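Local coordinates for core protein VP4 (Bluetongue virus, PDB 2JHP), which forms part of the viral inner capsid and acts as an RNA-capping enzyme, an assembly line with binding pockets for guanine and S-adenosyl-L-homocysteine, at residues Ala129-Ser135 and Leu147-Gly152; Glu136-Asn141 and Lys384-Glu388; Leu140-Arg146 and Tyr188-Glu192. All coordinates share one frame; numbering follows the deposited sequence.

Contact 1: Ala129-Ser135 and Leu147-Gly152. With SAH (S-adenosyl-L-homocysteine), chain B.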
loop_
_atom_site.group_PDB
_atom_site.type_symbol
_atom_site.label_atom_id
_atom_site.label_comp_id
_atom_site.label_asym_id
_atom_site.label_seq_id
_atom_site.Cartn_x
_atom_site.Cartn_y
_atom_site.Cartn_z
ATOM N N ALA A 129 6.852 4.909 -11.410
ATOM C CA ALA A 129 7.321 3.527 -11.608
ATOM C C ALA A 129 6.470 2.661 -12.534
ATOM O O ALA A 129 5.282 2.917 -12.733
ATOM C CB ALA A 129 7.549 2.823 -10.252
ATOM N N ILE A 130 7.109 1.648 -13.113
ATOM C CA ILE A 130 6.417 0.613 -13.870
ATOM C C ILE A 130 6.210 -0.616 -12.976
ATOM O O ILE A 130 5.105 -1.130 -12.895
ATOM C CB ILE A 130 7.147 0.258 -15.224
ATOM C CG1 ILE A 130 6.777 1.248 -16.342
ATOM C CG2 ILE A 130 6.799 -1.139 -15.706
ATOM C CD1 ILE A 130 7.391 2.606 -16.188
ATOM N N GLU A 131 7.266 -1.060 -12.294
ATOM C CA GLU A 131 7.224 -2.286 -11.489
ATOM C C GLU A 131 6.821 -2.048 -10.021
ATOM O O GLU A 131 7.315 -1.105 -9.380
ATOM C CB GLU A 131 8.580 -2.992 -11.517
ATOM C CG GLU A 131 9.062 -3.439 -12.883
ATOM C CD GLU A 131 10.139 -4.509 -12.802
ATOM O OE1 GLU A 131 10.654 -4.761 -11.696
ATOM O OE2 GLU A 131 10.469 -5.107 -13.842
ATOM N N PHE A 132 5.933 -2.905 -9.504
ATOM C CA PHE A 132 5.523 -2.878 -8.093
ATOM C C PHE A 132 5.724 -4.229 -7.433
ATOM O O PHE A 132 5.188 -5.237 -7.891
ATOM C CB PHE A 132 4.083 -2.431 -7.945
ATOM C CG PHE A 132 3.891 -1.002 -8.252
ATOM C CD1 PHE A 132 3.927 -0.550 -9.574
ATOM C CD2 PHE A 132 3.693 -0.080 -7.227
ATOM C CE1 PHE A 132 3.758 0.798 -9.866
ATOM C CE2 PHE A 132 3.526 1.274 -7.506
ATOM C CZ PHE A 132 3.560 1.712 -8.829
ATOM N N HIS A 133 6.514 -4.247 -6.362
ATOM C CA HIS A 133 6.788 -5.488 -5.646
ATOM C C HIS A 133 6.100 -5.559 -4.280
ATOM O O HIS A 133 5.693 -4.538 -3.724
ATOM C CB HIS A 133 8.292 -5.731 -5.569
ATOM C CG HIS A 133 8.932 -5.885 -6.916
ATOM N ND1 HIS A 133 9.125 -7.113 -7.513
ATOM C CD2 HIS A 133 9.384 -4.963 -7.799
ATOM C CE1 HIS A 133 9.683 -6.943 -8.698
ATOM N NE2 HIS A 133 9.851 -5.648 -8.896
ATOM N N GLY A 134 5.947 -6.786 -3.779
ATOM C CA GLY A 134 5.189 -7.091 -2.559
ATOM C C GLY A 134 3.732 -6.661 -2.656
ATOM O O GLY A 134 3.146 -6.197 -1.675
ATOM N N SER A 135 3.143 -6.809 -3.839
ATOM C CA SER A 135 1.855 -6.166 -4.104
ATOM C C SER A 135 0.730 -7.030 -3.629
ATOM O O SER A 135 0.901 -8.220 -3.454
ATOM C CB SER A 135 1.668 -5.864 -5.596
ATOM O OG SER A 135 2.698 -5.038 -6.104
ATOM N N LEU A 147 0.163 -0.558 -18.326
ATOM C CA LEU A 147 1.443 0.107 -18.129
ATOM C C LEU A 147 2.230 -0.487 -16.965
ATOM O O LEU A 147 3.357 -0.946 -17.140
ATOM C CB LEU A 147 1.223 1.587 -17.867
ATOM C CG LEU A 147 2.479 2.469 -17.811
ATOM C CD1 LEU A 147 2.961 2.786 -19.202
ATOM C CD2 LEU A 147 2.156 3.738 -17.076
ATOM N N HIS A 148 1.635 -0.459 -15.775
ATOM C CA HIS A 148 2.268 -0.990 -14.575
ATOM C C HIS A 148 2.350 -2.517 -14.605
ATOM O O HIS A 148 1.468 -3.184 -15.138
ATOM C CB HIS A 148 1.516 -0.535 -13.326
ATOM C CG HIS A 148 1.278 0.944 -13.267
ATOM N ND1 HIS A 148 2.189 1.827 -12.726
ATOM C CD2 HIS A 148 0.230 1.696 -13.688
ATOM C CE1 HIS A 148 1.709 3.053 -12.813
ATOM N NE2 HIS A 148 0.525 3.002 -13.393
ATOM N N LYS A 149 3.435 -3.036 -14.035
ATOM C CA LYS A 149 3.670 -4.460 -13.846
ATOM C C LYS A 149 3.646 -4.723 -12.343
ATOM O O LYS A 149 4.471 -4.187 -11.595
ATOM C CB LYS A 149 5.026 -4.870 -14.436
ATOM C CG LYS A 149 5.222 -4.555 -15.932
ATOM C CD LYS A 149 4.288 -5.365 -16.816
ATOM C CE LYS A 149 4.204 -4.776 -18.217
ATOM N NZ LYS A 149 2.949 -5.188 -18.923
ATOM N N ILE A 150 2.674 -5.525 -11.906
ATOM C CA ILE A 150 2.410 -5.730 -10.484
ATOM C C ILE A 150 2.855 -7.118 -10.019
ATOM O O ILE A 150 2.294 -8.137 -10.438
ATOM C CB ILE A 150 0.906 -5.526 -10.157
ATOM C CG1 ILE A 150 0.379 -4.167 -10.661
ATOM C CG2 ILE A 150 0.638 -5.752 -8.677
ATOM C CD1 ILE A 150 1.188 -2.916 -10.258
ATOM N N TYR A 151 3.865 -7.132 -9.150
ATOM C CA TYR A 151 4.431 -8.349 -8.583
ATOM C C TYR A 151 4.220 -8.437 -7.083
ATOM O O TYR A 151 3.969 -7.439 -6.396
ATOM C CB TYR A 151 5.934 -8.412 -8.820
ATOM C CG TYR A 151 6.374 -8.223 -10.255
ATOM C CD1 TYR A 151 6.941 -7.014 -10.682
ATOM C CD2 TYR A 151 6.258 -9.252 -11.189
ATOM C CE1 TYR A 151 7.366 -6.838 -12.000
ATOM C CE2 TYR A 151 6.690 -9.064 -12.517
ATOM C CZ TYR A 151 7.232 -7.863 -12.897
ATOM O OH TYR A 151 7.634 -7.715 -14.188
ATOM N N GLY A 152 4.362 -9.655 -6.580
ATOM C CA GLY A 152 4.182 -9.952 -5.164
ATOM C C GLY A 152 4.241 -11.440 -4.889
ATOM O O GLY A 152 4.538 -12.246 -5.780
HETATM N N SAH B . 3.046 -3.318 -1.253
HETATM C CA SAH B . 1.610 -3.169 -0.861
HETATM C CB SAH B . 1.110 -4.188 0.169
HETATM C CG SAH B . 2.084 -4.836 1.135
HETATM S SD SAH B . 1.297 -6.231 1.987
HETATM C C SAH B . 1.258 -1.753 -0.435
HETATM O O SAH B . 1.696 -0.785 -1.061
HETATM O OXT SAH B . 0.505 -1.543 0.516
HETATM C "C5'" SAH B . 2.868 -7.141 1.951
HETATM C "C4'" SAH B . 2.900 -8.229 0.891
HETATM O "O4'" SAH B . 4.211 -8.403 0.392
HETATM C "C3'" SAH B . 2.440 -9.582 1.427
HETATM O "O3'" SAH B . 1.607 -10.152 0.430
HETATM C "C2'" SAH B . 3.718 -10.398 1.539
HETATM O "O2'" SAH B . 3.524 -11.763 1.281
HETATM C "C1'" SAH B . 4.582 -9.777 0.442
HETATM N N9 SAH B . 6.033 -9.970 0.664
HETATM C C8 SAH B . 6.708 -9.953 1.863
HETATM N N7 SAH B . 8.025 -10.178 1.623
HETATM C C5 SAH B . 8.204 -10.339 0.290
HETATM C C6 SAH B . 9.332 -10.582 -0.498
HETATM N N6 SAH B . 10.533 -10.698 0.065
HETATM N N1 SAH B . 9.207 -10.690 -1.871
HETATM C C2 SAH B . 7.963 -10.559 -2.463
HETATM N N3 SAH B . 6.842 -10.317 -1.687
HETATM C C4 SAH B . 6.956 -10.210 -0.329
#

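Contact 2: Glu136-Asn141 and Lys384-Glu388. With SAH (S-adenosyl-L-homocysteine), chain B; GUN (guanine), chain D.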
loop_
_atom_site.group_PDB
_atom_site.type_symbol
_atom_site.label_atom_id
_atom_site.label_comp_id
_atom_site.label_asym_id
_atom_site.label_seq_id
_atom_site.Cartn_x
_atom_site.Cartn_y
_atom_site.Cartn_z
ATOM N N GLU A 136 -0.422 -6.407 -3.416
ATOM C CA GLU A 136 -1.667 -7.107 -3.115
ATOM C C GLU A 136 -2.790 -6.290 -3.712
ATOM O O GLU A 136 -2.522 -5.339 -4.452
ATOM C CB GLU A 136 -1.845 -7.260 -1.619
ATOM C CG GLU A 136 -1.119 -8.414 -1.024
ATOM C CD GLU A 136 -1.482 -8.574 0.413
ATOM O OE1 GLU A 136 -2.414 -7.889 0.872
ATOM O OE2 GLU A 136 -0.858 -9.380 1.104
ATOM N N ALA A 137 -4.038 -6.651 -3.407
ATOM C CA ALA A 137 -5.215 -6.008 -4.022
ATOM C C ALA A 137 -5.180 -4.476 -4.053
ATOM O O ALA A 137 -5.648 -3.885 -5.022
ATOM C CB ALA A 137 -6.505 -6.496 -3.381
ATOM N N GLU A 138 -4.619 -3.844 -3.015
ATOM C CA GLU A 138 -4.508 -2.368 -2.979
ATOM C C GLU A 138 -3.731 -1.775 -4.167
ATOM O O GLU A 138 -4.049 -0.679 -4.634
ATOM C CB GLU A 138 -3.908 -1.867 -1.661
ATOM C CG GLU A 138 -2.385 -1.822 -1.641
ATOM C CD GLU A 138 -1.769 -3.204 -1.582
ATOM O OE1 GLU A 138 -2.073 -3.936 -0.621
ATOM O OE2 GLU A 138 -0.987 -3.563 -2.483
ATOM N N THR A 139 -2.728 -2.506 -4.651
ATOM C CA THR A 139 -1.932 -2.039 -5.773
ATOM C C THR A 139 -2.652 -2.270 -7.095
ATOM O O THR A 139 -2.732 -1.357 -7.918
ATOM C CB THR A 139 -0.531 -2.663 -5.793
ATOM O OG1 THR A 139 0.090 -2.438 -4.527
ATOM C CG2 THR A 139 0.325 -2.003 -6.869
ATOM N N LEU A 140 -3.181 -3.478 -7.280
ATOM C CA LEU A 140 -3.983 -3.810 -8.461
ATOM C C LEU A 140 -5.112 -2.802 -8.670
ATOM O O LEU A 140 -5.317 -2.302 -9.779
ATOM C CB LEU A 140 -4.570 -5.227 -8.342
ATOM C CG LEU A 140 -3.633 -6.429 -8.412
ATOM C CD1 LEU A 140 -4.396 -7.691 -8.164
ATOM C CD2 LEU A 140 -2.961 -6.503 -9.785
ATOM N N ASN A 141 -5.830 -2.505 -7.594
ATOM C CA ASN A 141 -6.946 -1.563 -7.618
ATOM C C ASN A 141 -6.656 -0.183 -8.198
ATOM O O ASN A 141 -7.536 0.420 -8.804
ATOM C CB ASN A 141 -7.535 -1.408 -6.219
ATOM C CG ASN A 141 -8.441 -2.542 -5.849
ATOM O OD1 ASN A 141 -8.756 -3.397 -6.676
ATOM N ND2 ASN A 141 -8.867 -2.568 -4.597
ATOM N N LYS A 384 -10.693 -11.699 -2.260
ATOM C CA LYS A 384 -9.411 -10.996 -2.275
ATOM C C LYS A 384 -8.294 -11.859 -2.846
ATOM O O LYS A 384 -7.644 -11.479 -3.823
ATOM C CB LYS A 384 -9.039 -10.505 -0.866
ATOM C CG LYS A 384 -7.936 -9.443 -0.823
ATOM C CD LYS A 384 -7.891 -8.751 0.538
ATOM C CE LYS A 384 -6.506 -8.194 0.875
ATOM N NZ LYS A 384 -5.519 -9.278 1.189
ATOM N N ARG A 385 -8.108 -13.026 -2.231
ATOM C CA ARG A 385 -7.052 -13.976 -2.563
ATOM C C ARG A 385 -7.112 -14.541 -3.985
ATOM O O ARG A 385 -6.073 -14.844 -4.575
ATOM C CB ARG A 385 -7.079 -15.141 -1.585
ATOM C CG ARG A 385 -6.482 -14.851 -0.237
ATOM C CD ARG A 385 -6.093 -16.166 0.392
ATOM N NE ARG A 385 -6.227 -16.177 1.846
ATOM C CZ ARG A 385 -6.218 -17.286 2.577
ATOM N NH1 ARG A 385 -6.084 -18.469 1.980
ATOM N NH2 ARG A 385 -6.343 -17.215 3.896
ATOM N N LEU A 386 -8.319 -14.720 -4.514
ATOM C CA LEU A 386 -8.483 -15.159 -5.889
ATOM C C LEU A 386 -7.983 -14.036 -6.810
ATOM O O LEU A 386 -7.141 -14.246 -7.674
ATOM C CB LEU A 386 -9.953 -15.514 -6.180
ATOM C CG LEU A 386 -10.593 -16.779 -5.589
ATOM C CD1 LEU A 386 -12.102 -16.794 -5.817
ATOM C CD2 LEU A 386 -9.990 -18.046 -6.175
ATOM N N PHE A 387 -8.511 -12.844 -6.594
ATOM C CA PHE A 387 -8.115 -11.657 -7.318
ATOM C C PHE A 387 -6.598 -11.526 -7.411
ATOM O O PHE A 387 -6.054 -11.401 -8.509
ATOM C CB PHE A 387 -8.707 -10.422 -6.620
ATOM C CG PHE A 387 -8.602 -9.160 -7.420
ATOM C CD1 PHE A 387 -9.104 -9.099 -8.709
ATOM C CD2 PHE A 387 -8.031 -8.019 -6.867
ATOM C CE1 PHE A 387 -9.022 -7.940 -9.444
ATOM C CE2 PHE A 387 -7.959 -6.836 -7.589
ATOM C CZ PHE A 387 -8.458 -6.796 -8.883
ATOM N N GLU A 388 -5.929 -11.565 -6.256
ATOM C CA GLU A 388 -4.478 -11.395 -6.170
ATOM C C GLU A 388 -3.712 -12.533 -6.841
ATOM O O GLU A 388 -2.631 -12.331 -7.405
ATOM C CB GLU A 388 -4.043 -11.296 -4.714
ATOM C CG GLU A 388 -4.533 -10.030 -3.987
ATOM C CD GLU A 388 -4.417 -10.115 -2.463
ATOM O OE1 GLU A 388 -4.202 -11.229 -1.926
ATOM O OE2 GLU A 388 -4.539 -9.056 -1.800
HETATM N N SAH B . 3.046 -3.318 -1.253
HETATM C CA SAH B . 1.610 -3.169 -0.861
HETATM C CB SAH B . 1.110 -4.188 0.169
HETATM C CG SAH B . 2.084 -4.836 1.135
HETATM S SD SAH B . 1.297 -6.231 1.987
HETATM C C SAH B . 1.258 -1.753 -0.435
HETATM O O SAH B . 1.696 -0.785 -1.061
HETATM O OXT SAH B . 0.505 -1.543 0.516
HETATM C "C5'" SAH B . 2.868 -7.141 1.951
HETATM C "C4'" SAH B . 2.900 -8.229 0.891
HETATM O "O4'" SAH B . 4.211 -8.403 0.392
HETATM C "C3'" SAH B . 2.440 -9.582 1.427
HETATM O "O3'" SAH B . 1.607 -10.152 0.430
HETATM C "C2'" SAH B . 3.718 -10.398 1.539
HETATM O "O2'" SAH B . 3.524 -11.763 1.281
HETATM C "C1'" SAH B . 4.582 -9.777 0.442
HETATM N N9 SAH B . 6.033 -9.970 0.664
HETATM C C8 SAH B . 6.708 -9.953 1.863
HETATM N N7 SAH B . 8.025 -10.178 1.623
HETATM C C5 SAH B . 8.204 -10.339 0.290
HETATM C C6 SAH B . 9.332 -10.582 -0.498
HETATM N N6 SAH B . 10.533 -10.698 0.065
HETATM N N1 SAH B . 9.207 -10.690 -1.871
HETATM C C2 SAH B . 7.963 -10.559 -2.463
HETATM N N3 SAH B . 6.842 -10.317 -1.687
HETATM C C4 SAH B . 6.956 -10.210 -0.329
HETATM N N9 GUN D . -10.632 -7.117 -2.587
HETATM C C8 GUN D . -10.229 -5.846 -2.501
HETATM N N7 GUN D . -10.404 -5.242 -3.679
HETATM C C5 GUN D . -10.924 -6.130 -4.519
HETATM C C6 GUN D . -11.306 -6.048 -5.855
HETATM O O6 GUN D . -11.182 -4.994 -6.480
HETATM N N1 GUN D . -11.840 -7.195 -6.468
HETATM C C2 GUN D . -11.956 -8.379 -5.699
HETATM N N2 GUN D . -12.446 -9.473 -6.251
HETATM N N3 GUN D . -11.582 -8.422 -4.407
HETATM C C4 GUN D . -11.073 -7.327 -3.818
HETATM O O HOH W 1 -2.431 -11.863 -0.229
#

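Contact 3: Leu140-Arg146 and Tyr188-Glu192. With GUN (guanine), chain D.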
loop_
_atom_site.group_PDB
_atom_site.type_symbol
_atom_site.label_atom_id
_atom_site.label_comp_id
_atom_site.label_asym_id
_atom_site.label_seq_id
_atom_site.Cartn_x
_atom_site.Cartn_y
_atom_site.Cartn_z
ATOM N N LEU A 140 -3.181 -3.478 -7.280
ATOM C CA LEU A 140 -3.983 -3.810 -8.461
ATOM C C LEU A 140 -5.112 -2.802 -8.670
ATOM O O LEU A 140 -5.317 -2.302 -9.779
ATOM C CB LEU A 140 -4.570 -5.227 -8.342
ATOM C CG LEU A 140 -3.633 -6.429 -8.412
ATOM C CD1 LEU A 140 -4.396 -7.691 -8.164
ATOM C CD2 LEU A 140 -2.961 -6.503 -9.785
ATOM N N ASN A 141 -5.830 -2.505 -7.594
ATOM C CA ASN A 141 -6.946 -1.563 -7.618
ATOM C C ASN A 141 -6.656 -0.183 -8.198
ATOM O O ASN A 141 -7.536 0.420 -8.804
ATOM C CB ASN A 141 -7.535 -1.408 -6.219
ATOM C CG ASN A 141 -8.441 -2.542 -5.849
ATOM O OD1 ASN A 141 -8.756 -3.397 -6.676
ATOM N ND2 ASN A 141 -8.867 -2.568 -4.597
ATOM N N ASP A 142 -5.440 0.321 -8.017
ATOM C CA ASP A 142 -5.115 1.650 -8.523
ATOM C C ASP A 142 -4.148 1.637 -9.715
ATOM O O ASP A 142 -3.631 2.684 -10.110
ATOM C CB ASP A 142 -4.594 2.544 -7.389
ATOM C CG ASP A 142 -5.620 2.756 -6.282
ATOM O OD1 ASP A 142 -6.784 3.056 -6.594
ATOM O OD2 ASP A 142 -5.267 2.624 -5.087
ATOM N N ALA A 143 -3.932 0.456 -10.294
ATOM C CA ALA A 143 -2.926 0.261 -11.352
ATOM C C ALA A 143 -3.520 0.276 -12.744
ATOM O O ALA A 143 -4.602 -0.267 -12.962
ATOM C CB ALA A 143 -2.164 -1.045 -11.139
ATOM N N ASN A 144 -2.804 0.895 -13.678
ATOM C CA ASN A 144 -3.119 0.825 -15.102
ATOM C C ASN A 144 -2.512 -0.456 -15.629
ATOM O O ASN A 144 -1.305 -0.539 -15.803
ATOM C CB ASN A 144 -2.529 2.033 -15.823
ATOM C CG ASN A 144 -2.769 2.004 -17.336
ATOM O OD1 ASN A 144 -3.285 1.022 -17.899
ATOM N ND2 ASN A 144 -2.390 3.095 -18.000
ATOM N N PRO A 145 -3.342 -1.486 -15.845
ATOM C CA PRO A 145 -2.773 -2.814 -16.130
ATOM C C PRO A 145 -2.045 -2.868 -17.464
ATOM O O PRO A 145 -1.334 -3.834 -17.739
ATOM C CB PRO A 145 -4.000 -3.732 -16.136
ATOM C CG PRO A 145 -5.156 -2.843 -16.396
ATOM C CD PRO A 145 -4.819 -1.504 -15.819
ATOM N N ARG A 146 -2.223 -1.821 -18.268
ATOM C CA ARG A 146 -1.591 -1.707 -19.578
ATOM C C ARG A 146 -0.219 -1.027 -19.510
ATOM O O ARG A 146 0.476 -0.931 -20.518
ATOM C CB ARG A 146 -2.506 -0.946 -20.547
ATOM C CG ARG A 146 -3.688 -1.743 -21.086
ATOM C CD ARG A 146 -4.436 -0.968 -22.176
ATOM N NE ARG A 146 -3.524 -0.291 -23.112
ATOM C CZ ARG A 146 -3.185 -0.739 -24.325
ATOM N NH1 ARG A 146 -3.677 -1.881 -24.800
ATOM N NH2 ARG A 146 -2.342 -0.033 -25.067
ATOM N N TYR A 188 -9.997 -7.800 -14.512
ATOM C CA TYR A 188 -8.892 -6.883 -14.150
ATOM C C TYR A 188 -8.146 -6.258 -15.348
ATOM O O TYR A 188 -8.029 -5.048 -15.431
ATOM C CB TYR A 188 -7.896 -7.542 -13.182
ATOM C CG TYR A 188 -6.652 -6.707 -12.976
ATOM C CD1 TYR A 188 -6.708 -5.473 -12.288
ATOM C CD2 TYR A 188 -5.420 -7.119 -13.478
ATOM C CE1 TYR A 188 -5.591 -4.695 -12.102
ATOM C CE2 TYR A 188 -4.283 -6.329 -13.294
ATOM C CZ TYR A 188 -4.392 -5.122 -12.603
ATOM O OH TYR A 188 -3.281 -4.335 -12.404
ATOM N N SER A 189 -7.629 -7.099 -16.239
ATOM C CA SER A 189 -6.791 -6.641 -17.358
ATOM C C SER A 189 -7.398 -6.862 -18.732
ATOM O O SER A 189 -6.877 -6.348 -19.717
ATOM C CB SER A 189 -5.371 -7.252 -17.306
ATOM O OG SER A 189 -5.368 -8.638 -17.607
ATOM N N ALA A 190 -8.492 -7.619 -18.798
ATOM C CA ALA A 190 -9.176 -7.875 -20.069
ATOM C C ALA A 190 -9.827 -6.603 -20.615
ATOM O O ALA A 190 -10.553 -5.924 -19.887
ATOM C CB ALA A 190 -10.214 -8.963 -19.902
ATOM N N GLU A 191 -9.557 -6.290 -21.885
ATOM C CA GLU A 191 -10.222 -5.182 -22.584
ATOM C C GLU A 191 -11.559 -5.606 -23.157
ATOM O O GLU A 191 -12.421 -4.766 -23.418
ATOM C CB GLU A 191 -9.374 -4.663 -23.737
ATOM C CG GLU A 191 -7.984 -4.213 -23.345
ATOM C CD GLU A 191 -7.024 -4.305 -24.509
ATOM O OE1 GLU A 191 -6.953 -3.341 -25.304
ATOM O OE2 GLU A 191 -6.352 -5.353 -24.624
ATOM N N GLU A 192 -11.729 -6.907 -23.366
ATOM C CA GLU A 192 -12.912 -7.415 -24.039
ATOM C C GLU A 192 -13.336 -8.728 -23.405
ATOM O O GLU A 192 -12.537 -9.656 -23.288
ATOM C CB GLU A 192 -12.616 -7.593 -25.526
ATOM C CG GLU A 192 -13.775 -8.043 -26.397
ATOM C CD GLU A 192 -13.330 -8.296 -27.836
ATOM O OE1 GLU A 192 -13.493 -9.434 -28.329
ATOM O OE2 GLU A 192 -12.794 -7.356 -28.467
HETATM N N9 GUN D . -10.632 -7.117 -2.587
HETATM C C8 GUN D . -10.229 -5.846 -2.501
HETATM N N7 GUN D . -10.404 -5.242 -3.679
HETATM C C5 GUN D . -10.924 -6.130 -4.519
HETATM C C6 GUN D . -11.306 -6.048 -5.855
HETATM O O6 GUN D . -11.182 -4.994 -6.480
HETATM N N1 GUN D . -11.840 -7.195 -6.468
HETATM C C2 GUN D . -11.956 -8.379 -5.699
HETATM N N2 GUN D . -12.446 -9.473 -6.251
HETATM N N3 GUN D . -11.582 -8.422 -4.407
HETATM C C4 GUN D . -11.073 -7.327 -3.818
#

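Contact 1: Ala129-Ser135 and Leu147-Gly152
H133 and Y151 both hold their rings anti to the carbonyl carbon (chi1 -62° and -52°), and this lays the two side by side, pointing the same way. Their planes are nearly parallel, 19° apart, but slid, so overlap is slight. Y151 CD1 lies over one face of the imidazole, 3.4 Å from H133 CE1. In its own ring plane, H133 NE2 donates to E131 OE1 at 3.0 Å, on the anti side of that oxygen but well out of the carboxylate plane. The acid chain of E131 runs past the Y151 ring, with CG at the ring edge. E131, H133 and Y151 form one cluster.

The backbones pair as parallel strands. K149 N donates to I130 O at 2.8 Å. F132 N returns a bond to K149 O at 2.9 Å, and Y151 N reaches F132 O at 2.6 Å. On the other face of the sheet, which packs against T139 and L140 of helix 137-141, F132 CD1 touches I150 CD1 at 3.7 Å. H148 ND1 adds a weak bond to A129 O.

The strands belong to a beta-alpha-beta crossover in a Rossmann-like sheet. After strand 131-132 the chain turns through G134, whose phi is positive. S135 then grips Y151 O twice: its backbone N lies in the carbonyl plane on a lone pair, and OG, 2.7 Å from Y151 O, is tilted from that plane. G134 O accepts a hydrogen bond from the amino N of S-adenosyl-L-homocysteine, 2.9 Å away. The double grip ties the turn to the neighbouring strand, while the carbonyl just before S135 serves the ligand.

Contact 2: Glu136-Asn141 and Lys384-Glu388
E388 and A137 meet through one carboxylate oxygen. The E388 chain is extended beyond CG, and OE2 takes the A137 backbone N at 2.9 Å, on its anti side. The bond is nearly straight. It satisfies an N-H in the first turn of helix 137-141, right after the N-cap residue E136.

K384 runs out from its helix and bends only at chi4 (-72°), where NZ turns back to E388 OE2, 3.2 Å away, on the syn side. Both donors sit somewhat out of the carboxylate plane. The same amine makes a salt bridge to E136 whose hydrogen bond is weak, with 3.4 Å between K384 NZ and E136 OE1. The lysine probably eases the closeness of the two acids. A water donates to E388 OE1 at 2.5 Å and weakly to E136 OE2. E136 OE2 also accepts the ribose O3' of S-adenosyl-L-homocysteine at 2.7 Å.

E138 takes the crowded rotamer (chi1 87°). A bend at chi2 brings OE2 back to E136 N and T139 OG1, and sets the carboxylate beside CA of S-adenosyl-L-homocysteine.

F387 holds CG anti to the backbone N (chi1 -168°), which carries the ring to L140 and the guanine. L140 CD1 makes an off-centre CH-pi contact, 3.7 Å from F387 CE2. A137 CB sits at the ring edge. Guanine N1 covers one face over the ring centre, and N141 ND2 donates to guanine N7 at 3.2 Å. R214 and D184 also bond this base. The arrangement joins two sites: a guanine pocket, with an aromatic platform and an amide N-H given to N7, and the S-adenosyl-L-homocysteine pocket of a Rossmann-like domain.

Contact 3: Leu140-Arg146 and Tyr188-Glu192
The Y188 ring has neighbours on both sides of its plane and at one edge. L140 CD2 lies on one side, over the phenol end, 3.4 Å from Y188 CZ. P145 CB approaches from the other side, obliquely, 3.8 Å from the same CZ. At the edge, near the ring plane, Y188 CE1 comes within 3.3 Å of L140 O. That carbonyl accepts the backbone N of A143. The leucine and the tyrosine cross at about a right angle. Y188 CG lies anti to its backbone N (chi1 171°), and the ring reaches in between L140 and P145. Its hydroxyl end, Y188 OH, meets A143 CB at 3.7 Å.

The contact bridges two Rossmann-like units. Residues 140-146 leave helix 137-141 and lead to strand 149-152 of one mixed sheet. Residues 188-192 lead into strand 192-196 of another.

N144 OD1 accepts the backbone N of R146, an Asx turn that bends the chain around P145. P145 CB then packs on S189 CB, while S189 OG is held by E259 and R350.

The R146 chain bends at chi3 (42°). Its guanidinium is turned 55° from the E191 carboxylate, and R146 NH1 makes a long salt bridge to E191 OE1 at 3.6 Å. The other oxygen, E191 OE2, bonds E259 N and H347 NE2.

Overall arrangement
The three contacts lie close together, about 11 to 12 Å between centres. Along the chain, residues 129-135, 136-141, 140-146 and 147-152 make up one strand-helix-strand unit. Contact 1 closes the unit by pairing its two strands. Contacts 2 and 3 share L140 and N141 and join helix 137-141 and the loop after it to later parts of the chain, first 188-192, then 384-388. I150 of contact 1 packs on T139, L140 and A143, and F387 touches Y188 between contacts 2 and 3. Contacts 1 and 2 both reach the same S-adenosyl-L-homocysteine. One short helix thus lies between that pocket and a guanine pocket, and the loop after it meets the segment leading into strand 192-196 of the second sheet.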